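Local coordinates for protein glycosyl hydrolase, family 38 (Enterococcus faecalis, PDB 5KBP) that probably hydrolyses alpha-mannosidic bonds in glycans, as a metal-dependent alpha-mannosidase of glycoside hydrolase family 38, at residues A[405-411]-A[803-809]. Numbering follows the deposited sequence.
Sequences PFVLFNT and FTAATTA
Residues 405-410 and 804-807 run side by side as neighbouring antiparallel strands, their axes at 162°, in a branched, all-antiparallel beta sheet that follows the long helix 362-393 of this family 38 hydrolase. The pairing joins parts of the chain almost 400 residues apart. Val-407 with Ala-806 and Phe-409 with Thr-804 are the hydrogen-bonded pairs; Phe-406 with Thr-807 and Leu-408 with Ala-805 are the non-hydrogen-bonded ones. The shortest rung runs from Val-407 N to Ala-806 O (2.6 Å), almost head-on to the carbonyl, and Ala-806 N returns to Val-407 O at 3.0 Å. Phe-409 N reaches Thr-804 O at 2.9 Å, whereas the return bond from Thr-804 N to Phe-409 O is weak. Beyond the paired strand, Thr-808 N still bonds to Pro-405 O, approaching 33° out of the carbonyl plane. On the other side of 405-410, backbone bonds of Phe-406, Leu-408 and Asn-410 to strand 503-511 make it an inner strand.

One face carries Val-407, Phe-409, Thr-804 and Ala-806 and lies against helix 362-393 and the loop after it, with Phe-409 touching Leu-390. The Phe-409 ring, its CG anti to the carbonyl carbon (chi1 -65°), turns an edge to Thr-804 O, while CD1 meets the methyl CG2 of Thr-804 at 4.0 Å. The opposite face bears Phe-406, Leu-408, Ala-805 and Thr-807, and there Leu-494 of strand 483-499 touches both Phe-406 and Leu-408. Leu-408 extends its CD2 branch across the pair to the methyl of Ala-805 (3.9 Å), and Thr-807 CG2 packs on Phe-406 CB. At the far end, the Phe-803 ring presents its edge to the backbone of Phe-409, with CD1 3.1 Å from Phe-409 O.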
loop_
_atom_site.group_PDB
_atom_site.type_symbol
_atom_site.label_atom_id
_atom_site.label_comp_id
_atom_site.label_asym_id
_atom_site.label_seq_id
_atom_site.Cartn_x
_atom_site.Cartn_y
_atom_site.Cartn_z
ATOM N N PRO A 405 -21.311 30.462 -13.115
ATOM C CA PRO A 405 -21.394 29.493 -14.210
ATOM C C PRO A 405 -20.743 28.161 -13.869
ATOM O O PRO A 405 -19.831 28.072 -13.044
ATOM C CB PRO A 405 -20.645 30.191 -15.352
ATOM C CG PRO A 405 -19.652 31.055 -14.662
ATOM C CD PRO A 405 -20.286 31.493 -13.363
ATOM N N PHE A 406 -21.235 27.114 -14.529
ATOM C CA PHE A 406 -20.672 25.778 -14.406
ATOM C C PHE A 406 -20.827 25.061 -15.739
ATOM O O PHE A 406 -21.686 25.409 -16.554
ATOM C CB PHE A 406 -21.332 24.980 -13.271
ATOM C CG PHE A 406 -22.819 24.814 -13.424
ATOM C CD1 PHE A 406 -23.690 25.786 -12.958
ATOM C CD2 PHE A 406 -23.346 23.681 -14.024
ATOM C CE1 PHE A 406 -25.058 25.635 -13.095
ATOM C CE2 PHE A 406 -24.715 23.525 -14.163
ATOM C CZ PHE A 406 -25.570 24.503 -13.698
ATOM N N VAL A 407 -19.986 24.049 -15.954
ATOM C CA VAL A 407 -19.882 23.362 -17.237
ATOM C C VAL A 407 -20.128 21.873 -17.037
ATOM O O VAL A 407 -19.622 21.272 -16.083
ATOM C CB VAL A 407 -18.504 23.601 -17.891
ATOM C CG1 VAL A 407 -18.446 22.958 -19.267
ATOM C CG2 VAL A 407 -18.204 25.090 -17.981
ATOM N N LEU A 408 -20.899 21.279 -17.948
ATOM C CA LEU A 408 -21.192 19.851 -17.947
ATOM C C LEU A 408 -20.495 19.198 -19.134
ATOM O O LEU A 408 -20.708 19.605 -20.279
ATOM C CB LEU A 408 -22.699 19.599 -18.013
ATOM C CG LEU A 408 -23.460 19.602 -16.686
ATOM C CD1 LEU A 408 -24.962 19.578 -16.927
ATOM C CD2 LEU A 408 -23.032 18.414 -15.839
ATOM N N PHE A 409 -19.675 18.187 -18.860
ATOM C CA PHE A 409 -18.951 17.456 -19.890
ATOM C C PHE A 409 -19.542 16.065 -20.062
ATOM O O PHE A 409 -19.832 15.376 -19.079
ATOM C CB PHE A 409 -17.465 17.322 -19.543
ATOM C CG PHE A 409 -16.725 18.623 -19.499
ATOM C CD1 PHE A 409 -16.687 19.372 -18.335
ATOM C CD2 PHE A 409 -16.044 19.086 -20.612
ATOM C CE1 PHE A 409 -15.997 20.566 -18.286
ATOM C CE2 PHE A 409 -15.353 20.280 -20.570
ATOM C CZ PHE A 409 -15.329 21.021 -19.406
ATOM N N ASN A 410 -19.717 15.656 -21.315
ATOM C CA ASN A 410 -20.008 14.266 -21.656
ATOM C C ASN A 410 -18.703 13.677 -22.173
ATOM O O ASN A 410 -18.281 13.967 -23.293
ATOM C CB ASN A 410 -21.127 14.164 -22.687
ATOM C CG ASN A 410 -21.505 12.719 -23.008
ATOM O OD1 ASN A 410 -20.926 11.774 -22.470
ATOM N ND2 ASN A 410 -22.496 12.548 -23.877
ATOM N N THR A 411 -18.048 12.867 -21.343
ATOM C CA THR A 411 -16.764 12.264 -21.685
ATOM C C THR A 411 -16.918 10.854 -22.246
ATOM O O THR A 411 -15.995 10.040 -22.139
ATOM C CB THR A 411 -15.844 12.255 -20.465
ATOM O OG1 THR A 411 -16.500 11.593 -19.375
ATOM C CG2 THR A 411 -15.506 13.677 -20.053
ATOM N N PHE A 803 -21.086 11.851 -15.368
ATOM C CA PHE A 803 -20.892 13.196 -15.891
ATOM C C PHE A 803 -19.768 13.900 -15.141
ATOM O O PHE A 803 -19.509 13.633 -13.964
ATOM C CB PHE A 803 -22.181 14.014 -15.777
ATOM C CG PHE A 803 -23.070 13.931 -16.988
ATOM C CD1 PHE A 803 -22.668 14.475 -18.195
ATOM C CD2 PHE A 803 -24.314 13.325 -16.913
ATOM C CE1 PHE A 803 -23.483 14.405 -19.310
ATOM C CE2 PHE A 803 -25.136 13.256 -18.025
ATOM C CZ PHE A 803 -24.719 13.797 -19.225
ATOM N N THR A 804 -19.092 14.810 -15.837
ATOM C CA THR A 804 -18.054 15.647 -15.246
ATOM C C THR A 804 -18.591 17.070 -15.159
ATOM O O THR A 804 -18.724 17.755 -16.181
ATOM C CB THR A 804 -16.763 15.592 -16.060
ATOM O OG1 THR A 804 -16.196 14.278 -15.973
ATOM C CG2 THR A 804 -15.760 16.609 -15.533
ATOM N N ALA A 805 -18.913 17.504 -13.945
ATOM C CA ALA A 805 -19.406 18.847 -13.685
ATOM C C ALA A 805 -18.299 19.685 -13.062
ATOM O O ALA A 805 -17.526 19.194 -12.235
ATOM C CB ALA A 805 -20.625 18.819 -12.760
ATOM N N ALA A 806 -18.229 20.952 -13.462
ATOM C CA ALA A 806 -17.179 21.838 -12.989
ATOM C C ALA A 806 -17.682 23.270 -12.986
ATOM O O ALA A 806 -18.313 23.714 -13.947
ATOM C CB ALA A 806 -15.929 21.736 -13.862
ATOM N N THR A 807 -17.392 23.985 -11.907
ATOM C CA THR A 807 -17.694 25.402 -11.830
ATOM C C THR A 807 -16.483 26.221 -12.264
ATOM O O THR A 807 -15.341 25.754 -12.237
ATOM C CB THR A 807 -18.110 25.796 -10.411
ATOM O OG1 THR A 807 -17.015 25.575 -9.512
ATOM C CG2 THR A 807 -19.306 24.972 -9.959
ATOM N N THR A 808 -16.752 27.455 -12.676
ATOM C CA THR A 808 -15.706 28.386 -13.078
ATOM C C THR A 808 -16.254 29.797 -12.927
ATOM O O THR A 808 -17.448 29.999 -12.700
ATOM C CB THR A 808 -15.233 28.120 -14.512
ATOM O OG1 THR A 808 -14.168 29.019 -14.844
ATOM C CG2 THR A 808 -16.377 28.314 -15.494
ATOM N N ALA A 809 -15.361 30.774 -13.044
ATOM C CA ALA A 809 -15.741 32.167 -12.882
ATOM C C ALA A 809 -16.171 32.757 -14.224
ATOM O O ALA A 809 -16.126 32.102 -15.268
ATOM C CB ALA A 809 -14.591 32.964 -12.268
#